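Side-chain contacts in putative aminotransferase (PDB 4ZWV), which probably transfers an amino group to a sugar, with pyridoxal 5'-phosphate as cofactor, in building the aminopentose of the indolocarbazole AT2433: residues 80-85 and 338-343; 129-134 and 295-300. All coordinates share one frame; numbering follows the deposited sequence.

Contact 1: 80-85 and 338-343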
loop_
_atom_site.group_PDB
_atom_site.type_symbol
_atom_site.label_atom_id
_atom_site.label_comp_id
_atom_site.label_asym_id
_atom_site.label_seq_id
_atom_site.Cartn_x
_atom_site.Cartn_y
_atom_site.Cartn_z
ATOM N N THR A 80 -11.514 -18.141 7.294
ATOM C CA THR A 80 -12.971 -18.065 7.396
ATOM C C THR A 80 -13.471 -16.870 6.583
ATOM O O THR A 80 -12.737 -15.902 6.370
ATOM C CB THR A 80 -13.455 -17.951 8.865
ATOM O OG1 THR A 80 -14.793 -18.445 8.972
ATOM C CG2 THR A 80 -13.438 -16.514 9.346
ATOM N N PRO A 81 -14.718 -16.942 6.093
ATOM C CA PRO A 81 -15.255 -15.804 5.347
ATOM C C PRO A 81 -15.879 -14.728 6.224
ATOM O O PRO A 81 -16.235 -13.676 5.695
ATOM C CB PRO A 81 -16.314 -16.435 4.443
ATOM C CG PRO A 81 -16.747 -17.664 5.163
ATOM C CD PRO A 81 -15.586 -18.134 6.010
ATOM N N LEU A 82 -15.993 -14.972 7.526
ATOM C CA LEU A 82 -16.548 -13.974 8.430
ATOM C C LEU A 82 -15.407 -13.081 8.900
ATOM O O LEU A 82 -14.891 -13.203 10.019
ATOM C CB LEU A 82 -17.275 -14.636 9.597
ATOM C CG LEU A 82 -18.025 -13.644 10.494
ATOM C CD1 LEU A 82 -19.120 -12.944 9.703
ATOM C CD2 LEU A 82 -18.613 -14.339 11.705
ATOM N N THR A 83 -15.013 -12.169 8.023
ATOM C CA THR A 83 -13.966 -11.214 8.329
ATOM C C THR A 83 -14.055 -10.073 7.333
ATOM O O THR A 83 -14.900 -10.095 6.428
ATOM C CB THR A 83 -12.562 -11.859 8.285
ATOM O OG1 THR A 83 -11.566 -10.892 8.652
ATOM C CG2 THR A 83 -12.261 -12.404 6.905
ATOM N N PHE A 84 -13.206 -9.069 7.516
ATOM C CA PHE A 84 -13.130 -7.974 6.561
ATOM C C PHE A 84 -12.432 -8.516 5.316
ATOM O O PHE A 84 -11.570 -9.393 5.410
ATOM C CB PHE A 84 -12.381 -6.772 7.139
ATOM C CG PHE A 84 -12.290 -5.609 6.193
ATOM C CD1 PHE A 84 -13.441 -4.998 5.724
ATOM C CD2 PHE A 84 -11.056 -5.127 5.780
ATOM C CE1 PHE A 84 -13.375 -3.925 4.851
ATOM C CE2 PHE A 84 -10.979 -4.051 4.908
ATOM C CZ PHE A 84 -12.142 -3.450 4.442
ATOM N N GLU A 85 -12.807 -7.992 4.151
ATOM C CA GLU A 85 -12.343 -8.552 2.882
ATOM C C GLU A 85 -10.819 -8.587 2.749
ATOM O O GLU A 85 -10.279 -9.472 2.085
ATOM C CB GLU A 85 -12.940 -7.773 1.708
ATOM C CG GLU A 85 -14.387 -8.147 1.359
ATOM C CD GLU A 85 -15.432 -7.477 2.248
ATOM O OE1 GLU A 85 -15.073 -6.750 3.203
ATOM O OE2 GLU A 85 -16.634 -7.666 1.961
ATOM N N PRO A 338 -22.335 -24.738 7.294
ATOM C CA PRO A 338 -23.601 -24.762 8.029
ATOM C C PRO A 338 -23.531 -23.996 9.355
ATOM O O PRO A 338 -24.554 -23.458 9.786
ATOM C CB PRO A 338 -23.845 -26.256 8.266
ATOM C CG PRO A 338 -22.505 -26.883 8.174
ATOM C CD PRO A 338 -21.742 -26.076 7.155
ATOM N N GLY A 339 -22.358 -23.941 9.980
ATOM C CA GLY A 339 -22.205 -23.178 11.212
ATOM C C GLY A 339 -22.466 -21.702 10.964
ATOM O O GLY A 339 -23.279 -21.070 11.636
ATOM N N LEU A 340 -21.779 -21.151 9.972
ATOM C CA LEU A 340 -21.992 -19.757 9.608
ATOM C C LEU A 340 -23.431 -19.524 9.144
ATOM O O LEU A 340 -24.048 -18.524 9.511
ATOM C CB LEU A 340 -20.997 -19.331 8.526
ATOM C CG LEU A 340 -21.092 -17.886 8.034
ATOM C CD1 LEU A 340 -21.105 -16.923 9.226
ATOM C CD2 LEU A 340 -19.932 -17.573 7.092
ATOM N N ASP A 341 -23.963 -20.441 8.338
ATOM C CA ASP A 341 -25.350 -20.334 7.876
ATOM C C ASP A 341 -26.320 -20.199 9.055
ATOM O O ASP A 341 -27.316 -19.482 8.966
ATOM C CB ASP A 341 -25.759 -21.548 7.028
ATOM C CG ASP A 341 -25.047 -21.615 5.688
ATOM O OD1 ASP A 341 -24.503 -20.589 5.225
ATOM O OD2 ASP A 341 -25.052 -22.713 5.090
ATOM N N SER A 342 -26.028 -20.883 10.159
ATOM C CA SER A 342 -26.971 -20.918 11.284
ATOM C C SER A 342 -26.996 -19.613 12.079
ATOM O O SER A 342 -27.905 -19.409 12.890
ATOM C CB SER A 342 -26.651 -22.084 12.230
ATOM O OG SER A 342 -25.518 -21.805 13.035
ATOM N N VAL A 343 -26.022 -18.734 11.853
ATOM C CA VAL A 343 -25.986 -17.464 12.575
ATOM C C VAL A 343 -25.961 -16.214 11.686
ATOM O O VAL A 343 -26.179 -15.098 12.169
ATOM C CB VAL A 343 -24.761 -17.393 13.521
ATOM C CG1 VAL A 343 -24.904 -18.397 14.654
ATOM C CG2 VAL A 343 -23.459 -17.610 12.752
#

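Contact 2: 129-134 and 295-300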
loop_
_atom_site.group_PDB
_atom_site.type_symbol
_atom_site.label_atom_id
_atom_site.label_comp_id
_atom_site.label_asym_id
_atom_site.label_seq_id
_atom_site.Cartn_x
_atom_site.Cartn_y
_atom_site.Cartn_z
ATOM N N VAL A 129 -8.509 -15.056 12.489
ATOM C CA VAL A 129 -8.934 -13.690 12.763
ATOM C C VAL A 129 -9.548 -13.594 14.150
ATOM O O VAL A 129 -10.507 -14.309 14.464
ATOM C CB VAL A 129 -9.944 -13.188 11.712
ATOM C CG1 VAL A 129 -10.337 -11.740 12.008
ATOM C CG2 VAL A 129 -9.339 -13.274 10.320
ATOM N N HIS A 130 -8.988 -12.718 14.980
ATOM C CA HIS A 130 -9.549 -12.460 16.308
ATOM C C HIS A 130 -10.728 -11.503 16.129
ATOM O O HIS A 130 -10.659 -10.311 16.444
ATOM C CB HIS A 130 -8.488 -11.890 17.241
ATOM C CG HIS A 130 -7.265 -12.746 17.366
ATOM N ND1 HIS A 130 -7.280 -13.996 17.953
ATOM C CD2 HIS A 130 -5.983 -12.520 16.994
ATOM C CE1 HIS A 130 -6.058 -14.500 17.938
ATOM N NE2 HIS A 130 -5.253 -13.624 17.353
ATOM N N TRP A 131 -11.813 -12.060 15.599
ATOM C CA TRP A 131 -12.912 -11.286 15.035
ATOM C C TRP A 131 -13.657 -10.464 16.084
ATOM O O TRP A 131 -14.026 -10.979 17.137
ATOM C CB TRP A 131 -13.862 -12.242 14.314
ATOM C CG TRP A 131 -15.027 -11.596 13.625
ATOM C CD1 TRP A 131 -16.357 -11.818 13.881
ATOM C CD2 TRP A 131 -14.974 -10.637 12.571
ATOM N NE1 TRP A 131 -17.131 -11.054 13.037
ATOM C CE2 TRP A 131 -16.306 -10.319 12.226
ATOM C CE3 TRP A 131 -13.931 -10.007 11.887
ATOM C CZ2 TRP A 131 -16.616 -9.397 11.224
ATOM C CZ3 TRP A 131 -14.241 -9.093 10.887
ATOM C CH2 TRP A 131 -15.576 -8.802 10.563
ATOM N N THR A 132 -13.851 -9.180 15.769
ATOM C CA THR A 132 -14.447 -8.154 16.647
ATOM C C THR A 132 -13.658 -7.927 17.936
ATOM O O THR A 132 -14.108 -7.189 18.815
ATOM C CB THR A 132 -15.938 -8.447 17.014
ATOM O OG1 THR A 132 -16.035 -9.505 17.976
ATOM C CG2 THR A 132 -16.747 -8.786 15.775
ATOM N N GLY A 133 -12.465 -8.506 18.024
ATOM C CA GLY A 133 -11.599 -8.279 19.174
ATOM C C GLY A 133 -11.464 -9.462 20.110
ATOM O O GLY A 133 -10.735 -9.391 21.102
ATOM N N TYR A 134 -12.158 -10.557 19.801
ATOM C CA TYR A 134 -12.162 -11.724 20.691
ATOM C C TYR A 134 -11.140 -12.762 20.250
ATOM O O TYR A 134 -11.186 -13.245 19.126
ATOM C CB TYR A 134 -13.557 -12.348 20.745
ATOM C CG TYR A 134 -13.657 -13.515 21.701
ATOM C CD1 TYR A 134 -13.487 -13.324 23.067
ATOM C CD2 TYR A 134 -13.923 -14.798 21.242
ATOM C CE1 TYR A 134 -13.589 -14.381 23.960
ATOM C CE2 TYR A 134 -14.025 -15.872 22.135
ATOM C CZ TYR A 134 -13.843 -15.649 23.481
ATOM O OH TYR A 134 -13.937 -16.698 24.372
ATOM N N VAL A 295 -16.518 -4.102 18.270
ATOM C CA VAL A 295 -17.973 -3.935 18.297
ATOM C C VAL A 295 -18.510 -4.982 19.274
ATOM O O VAL A 295 -17.753 -5.845 19.717
ATOM C CB VAL A 295 -18.631 -4.120 16.900
ATOM C CG1 VAL A 295 -18.179 -3.025 15.934
ATOM C CG2 VAL A 295 -18.323 -5.502 16.340
ATOM N N TYR A 296 -19.799 -4.920 19.584
ATOM C CA TYR A 296 -20.423 -5.884 20.492
ATOM C C TYR A 296 -21.466 -6.692 19.724
ATOM O O TYR A 296 -22.477 -6.152 19.285
ATOM C CB TYR A 296 -21.051 -5.157 21.689
ATOM C CG TYR A 296 -21.600 -6.089 22.746
ATOM C CD1 TYR A 296 -20.808 -6.512 23.804
ATOM C CD2 TYR A 296 -22.913 -6.553 22.680
ATOM C CE1 TYR A 296 -21.307 -7.384 24.777
ATOM C CE2 TYR A 296 -23.418 -7.418 23.644
ATOM C CZ TYR A 296 -22.608 -7.824 24.689
ATOM O OH TYR A 296 -23.106 -8.688 25.645
ATOM N N ASP A 297 -21.205 -7.985 19.546
ATOM C CA ASP A 297 -22.093 -8.833 18.752
ATOM C C ASP A 297 -23.193 -9.492 19.575
ATOM O O ASP A 297 -22.966 -9.938 20.706
ATOM C CB ASP A 297 -21.301 -9.932 18.043
ATOM C CG ASP A 297 -20.559 -9.425 16.822
ATOM O OD1 ASP A 297 -20.729 -8.240 16.476
ATOM O OD2 ASP A 297 -19.825 -10.224 16.202
ATOM N N VAL A 298 -24.386 -9.565 18.989
ATOM C CA VAL A 298 -25.470 -10.395 19.511
ATOM C C VAL A 298 -26.123 -11.136 18.348
ATOM O O VAL A 298 -25.808 -10.880 17.187
ATOM C CB VAL A 298 -26.534 -9.568 20.270
ATOM C CG1 VAL A 298 -25.915 -8.883 21.490
ATOM C CG2 VAL A 298 -27.181 -8.545 19.360
ATOM N N LYS A 299 -27.012 -12.067 18.658
ATOM C CA LYS A 299 -27.769 -12.765 17.627
ATOM C C LYS A 299 -29.252 -12.575 17.903
ATOM O O LYS A 299 -29.696 -12.796 19.024
ATOM C CB LYS A 299 -27.389 -14.249 17.594
ATOM C CG LYS A 299 -25.936 -14.492 17.167
ATOM C CD LYS A 299 -25.518 -15.963 17.305
ATOM C CE LYS A 299 -25.402 -16.379 18.759
ATOM N NZ LYS A 299 -24.911 -17.784 18.923
ATOM N N VAL A 300 -30.019 -12.153 16.898
ATOM C CA VAL A 300 -31.439 -11.869 17.120
ATOM C C VAL A 300 -32.390 -12.576 16.157
ATOM O O VAL A 300 -32.044 -12.843 15.000
ATOM C CB VAL A 300 -31.737 -10.342 17.034
ATOM C CG1 VAL A 300 -31.003 -9.585 18.128
ATOM C CG2 VAL A 300 -31.372 -9.786 15.663
HETATM O O HOH W 1 -19.916 -10.523 13.571
HETATM O O HOH W 2 -16.429 -8.425 20.457
HETATM O O HOH W 3 -18.102 -11.549 17.816
HETATM O O HOH W 4 -18.360 -8.682 19.423
#

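Contact 1: 80-85 and 338-343
The backbones of the two segments stay well apart, with Leu82 CA and Leu340 CA 8.0 Å from each other at the nearest pairing, so side chains make the junction. This is a seam of the aminotransferase fold: residues 80-85 form the turn that follows strand 76-79 of the seven-stranded sheet, and helix 338-344 leads into strand 347-350 of a separate three-stranded antiparallel sheet. Leu340 reaches across from the helix. Its CG lies anti to the backbone N (chi1 -180°), which carries the forked end of the chain away from the helix toward the loop, where the two methyls find different partners. CD2 rests 3.7 Å from CG of Pro81, the outer corner of the pyrrolidine ring, the two side chains sliding past each other in opposite directions. CD1 makes a looser approach, 4.4 Å from CD2 of Leu82. Both interactions are purely apolar and buried, and Met347, on the strand just beyond the helix, touches Leu82 and Leu340 alike. Leu82 sits at the centre of an inverse gamma turn, marked by a weak bond from Thr83 N to Pro81 O (3.0 Å); consecutive residues, Pro81 and Leu82, both point toward the helix segment, consistent with this tight bend. On the helix side, the two carboxylate oxygens of Asp102 accept the backbone N-H groups of Gly339 and Leu340, near the first turn of the helix. At the far end of the loop, Glu85 binds His327 and Ser321, and also Tyr230 of the second subunit. Within the helix, Ser342 OG turns back to donate to Gly339 O at 2.7 Å, meeting the carbonyl at a C=O...O angle of 133°.

Contact 2: 129-134 and 295-300
Thr132 meets Val295 and Asp297 with its methyl: CG2 lies 3.7 Å from Val295 CG2 and 3.4 Å from Asp297 OD2. The Thr132 and Val295 side chains cross at about a right angle, whereas the Thr132 and Asp297 side chains come from opposite directions. The same methyl also sits over one face of the Trp131 ring, offset toward its rim. Water does the polar joining. One molecule accepts from Trp131 NE1 (2.9 Å) and donates to Asp297 OD2 (2.6 Å); a second donates to both Asp297 OD2 and Thr132 OG1. Another donates to OG1 and to Val295 O, and also takes the N-H of Asp297. With chi1 at 74°, OG1 stands between the backbone N and the carbonyl carbon, close enough to donate to Trp131 O at 2.6 Å. This buried hydroxyl thus gives its proton to the carbonyl and takes bonds from waters. Trp131 O takes Tyr134 N from the opposite face of its plane. Farther out, Ser349 on the neighbouring strand 347-350 bonds Asp297 OD1, so each oxygen of the carboxylate has its own partners. Backbone bonds between Thr132 and Tyr294 and between Gly133 and Ser292 tie the turn to the chain leading into strand 296-300. His164, seen to bind pyridoxal 5'-phosphate in this protein, pairs its ND1 with Thr132 N and meets the Trp131 ring at about 35°. The arrangement is consistent with a second shell behind His164, at the C-terminal ends of the sheet's inner strands, the side on which fold-type I aminotransferases hold pyridoxal phosphate.

Contact 2 is nested inside the chain loop closed by contact 1: the order is 80-85, 129-134, 295-300, 338-343. Their centres lie 12 Å apart, on the same side of the chain's centre. The first two segments follow the adjacent parallel strands 76-79 and 123-129 of the seven-stranded sheet; the last two belong to, or lead into, strands 296-300 and 347-350, neighbours in the three-stranded sheet. Both contacts therefore join the loops after strands of one sheet to elements of, or next to, the other. They also touch directly, Trp131 CZ3 lying 3.3 Å from Thr83 CA and Lys299 CD meeting Val343 CG1, which makes one continuous interface alongside the cofactor-binding residue His164.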